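Local coordinates for protein Lip_vut3, C2L (Metagenome, PDB 6NKD) that hydrolyses lipid esters as a GDSL-family lipase from the goat rumen metagenome, using a serine nucleophile, at the interface of chains A and B. Numbering follows the deposited sequence. Chains: chain A/B, Lip_vut3, C2L.

The interface of chains A and B. Residues chain A 85-86, 88-89, 92, 140, 143, 188; chain B 17-19, 184-186.
One face of helix 81-94 of chain A lies against two loops of chain B, 17-19 and 184-186, with both glycines of the first loop at positive phi (110° at B:Gly17). B:Ile185 is the main apolar plug. Its CG1 sits in the crowded position between backbone N and carbonyl carbon (chi1 58°), and the chain then runs straight out into chain A. B:Ile185 CD1 lies over one face of the A:Phe140 ring, offset toward the rim, 3.7 Å from A:Phe140 CZ. The two side chains cross at about a right angle. The same methyl reaches CD2 of A:Leu85, and these two side chains pass in opposite directions. The other branch, B:Ile185 CG2, packs on CG of A:Glu92 at 3.7 Å, against a chain bent at chi2.

A:Glu89 carries the polar side. Its CG is anti to the carbonyl carbon (chi1 -68°), and the extended chain lays the carboxylate alongside the glycine loop. A:Glu89 CB touches CA of B:Gly19 at 3.6 Å. A:Glu89 OE2 takes a weak hydrogen bond from the B:Ser184 hydroxyl OG at 3.3 Å. That hydroxyl is held more firmly within its own chain, where B:Ser184 OG donates to B:Gly17 O at 2.9 Å, on a lone pair in the carbonyl plane. It thereby ties the two loops together. An alanine for A:Glu89 would remove CG and the carboxylate and would probably lose the weak bond from B:Ser184 and the packing of CG and CD on B:Gly17. The carboxylate of B:Asp186 comes near, with OD2 4.2 Å from A:Glu89 OE2; this could raise the pKa of either acid. CG1 of A:Val188 meets CB of B:Asp186 obliquely.

The patch belongs to a two-fold symmetric interface, which may not be biological. B:Asp186 is the expected catalytic acid and A:Val188 adjoins the expected catalytic A:His189, so the patch lies near both active sites. Its centre is about 9 Å from A:Asp186 and 13 Å from A:Ser11.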
loop_
_atom_site.group_PDB
_atom_site.type_symbol
_atom_site.label_atom_id
_atom_site.label_comp_id
_atom_site.label_asym_id
_atom_site.label_seq_id
_atom_site.Cartn_x
_atom_site.Cartn_y
_atom_site.Cartn_z
ATOM N N LEU A 85 -9.556 -14.619 -2.260
ATOM C CA LEU A 85 -10.683 -13.719 -2.479
ATOM C C LEU A 85 -10.731 -13.260 -3.930
ATOM O O LEU A 85 -11.771 -13.360 -4.592
ATOM C CB LEU A 85 -10.589 -12.520 -1.534
ATOM C CG LEU A 85 -11.877 -11.935 -0.943
ATOM C CD1 LEU A 85 -11.573 -10.647 -0.187
ATOM C CD2 LEU A 85 -12.949 -11.698 -1.999
ATOM N N GLN A 86 -9.606 -12.756 -4.444
ATOM C CA GLN A 86 -9.565 -12.317 -5.834
ATOM C C GLN A 86 -9.777 -13.478 -6.795
ATOM O O GLN A 86 -10.279 -13.277 -7.905
ATOM C CB GLN A 86 -8.238 -11.616 -6.129
ATOM C CG GLN A 86 -7.946 -10.425 -5.228
ATOM C CD GLN A 86 -6.753 -9.614 -5.699
ATOM O OE1 GLN A 86 -6.652 -9.261 -6.874
ATOM N NE2 GLN A 86 -5.841 -9.314 -4.780
ATOM N N LEU A 88 -11.788 -16.205 -6.164
ATOM C CA LEU A 88 -13.230 -16.423 -6.158
ATOM C C LEU A 88 -13.946 -15.366 -6.984
ATOM O O LEU A 88 -14.903 -15.672 -7.705
ATOM C CB LEU A 88 -13.753 -16.424 -4.722
ATOM C CG LEU A 88 -13.441 -17.655 -3.872
ATOM C CD1 LEU A 88 -13.488 -17.305 -2.394
ATOM C CD2 LEU A 88 -14.425 -18.770 -4.187
ATOM N N GLU A 89 -13.489 -14.113 -6.900
ATOM C CA GLU A 89 -14.126 -13.039 -7.652
ATOM C C GLU A 89 -13.982 -13.242 -9.155
ATOM O O GLU A 89 -14.881 -12.871 -9.917
ATOM C CB GLU A 89 -13.544 -11.690 -7.233
ATOM C CG GLU A 89 -13.904 -11.276 -5.814
ATOM C CD GLU A 89 -13.085 -10.100 -5.322
ATOM O OE1 GLU A 89 -12.020 -9.825 -5.914
ATOM O OE2 GLU A 89 -13.506 -9.449 -4.342
ATOM N N GLU A 92 -16.522 -15.736 -9.793
ATOM C CA GLU A 92 -17.864 -15.168 -9.713
ATOM C C GLU A 92 -18.272 -14.503 -11.021
ATOM O O GLU A 92 -19.466 -14.443 -11.340
ATOM C CB GLU A 92 -17.950 -14.164 -8.562
ATOM C CG GLU A 92 -17.835 -14.783 -7.178
ATOM C CD GLU A 92 -18.945 -15.772 -6.883
ATOM O OE1 GLU A 92 -20.057 -15.603 -7.426
ATOM O OE2 GLU A 92 -18.703 -16.723 -6.109
ATOM N N PHE A 140 -17.254 -17.268 3.516
ATOM C CA PHE A 140 -18.408 -17.596 2.685
ATOM C C PHE A 140 -18.719 -19.082 2.865
ATOM O O PHE A 140 -18.335 -19.910 2.030
ATOM C CB PHE A 140 -18.149 -17.273 1.213
ATOM C CG PHE A 140 -17.347 -16.024 0.998
ATOM C CD1 PHE A 140 -17.965 -14.785 0.951
ATOM C CD2 PHE A 140 -15.972 -16.088 0.833
ATOM C CE1 PHE A 140 -17.227 -13.633 0.751
ATOM C CE2 PHE A 140 -15.228 -14.940 0.632
ATOM C CZ PHE A 140 -15.857 -13.711 0.590
ATOM N N ILE A 143 -20.805 -20.702 -0.155
ATOM C CA ILE A 143 -20.084 -21.017 -1.383
ATOM C C ILE A 143 -19.217 -22.245 -1.134
ATOM O O ILE A 143 -18.283 -22.204 -0.326
ATOM C CB ILE A 143 -19.239 -19.824 -1.851
ATOM C CG1 ILE A 143 -20.102 -18.564 -1.920
ATOM C CG2 ILE A 143 -18.612 -20.116 -3.206
ATOM C CD1 ILE A 143 -19.355 -17.334 -2.383
ATOM N N VAL A 188 -15.822 -9.977 5.148
ATOM C CA VAL A 188 -14.586 -10.616 4.712
ATOM C C VAL A 188 -13.456 -10.447 5.718
ATOM O O VAL A 188 -12.542 -11.286 5.741
ATOM C CB VAL A 188 -14.141 -10.103 3.326
ATOM C CG1 VAL A 188 -15.095 -10.596 2.255
ATOM C CG2 VAL A 188 -14.053 -8.582 3.324
ATOM N N GLY B 17 -12.839 -6.102 -5.980
ATOM C CA GLY B 17 -14.153 -6.707 -6.010
ATOM C C GLY B 17 -14.463 -7.427 -7.308
ATOM O O GLY B 17 -15.171 -8.442 -7.289
ATOM N N ALA B 18 -13.952 -6.925 -8.432
ATOM C CA ALA B 18 -14.200 -7.550 -9.724
ATOM C C ALA B 18 -13.286 -8.735 -9.999
ATOM O O ALA B 18 -13.541 -9.486 -10.946
ATOM C CB ALA B 18 -14.050 -6.517 -10.844
ATOM N N GLY B 19 -12.243 -8.926 -9.200
ATOM C CA GLY B 19 -11.289 -9.983 -9.428
ATOM C C GLY B 19 -9.976 -9.459 -9.993
ATOM O O GLY B 19 -9.876 -8.320 -10.459
ATOM N N SER B 184 -19.709 -6.996 -5.106
ATOM C CA SER B 184 -18.954 -8.238 -5.088
ATOM C C SER B 184 -19.357 -9.080 -3.877
ATOM O O SER B 184 -20.216 -8.700 -3.074
ATOM C CB SER B 184 -17.456 -7.942 -5.081
ATOM O OG SER B 184 -16.700 -9.128 -4.892
ATOM N N ILE B 185 -18.720 -10.245 -3.741
ATOM C CA ILE B 185 -19.038 -11.129 -2.625
ATOM C C ILE B 185 -18.618 -10.523 -1.294
ATOM O O ILE B 185 -19.136 -10.924 -0.246
ATOM C CB ILE B 185 -18.396 -12.514 -2.826
ATOM C CG1 ILE B 185 -16.877 -12.393 -2.961
ATOM C CG2 ILE B 185 -18.991 -13.204 -4.044
ATOM C CD1 ILE B 185 -16.171 -13.725 -3.102
ATOM N N ASP B 186 -17.690 -9.563 -1.303
ATOM C CA ASP B 186 -17.345 -8.839 -0.087
ATOM C C ASP B 186 -18.381 -7.788 0.280
ATOM O O ASP B 186 -18.334 -7.264 1.399
ATOM C CB ASP B 186 -15.969 -8.179 -0.223
ATOM C CG ASP B 186 -15.894 -7.204 -1.380
ATOM O OD1 ASP B 186 -16.901 -7.032 -2.099
ATOM O OD2 ASP B 186 -14.814 -6.608 -1.571
#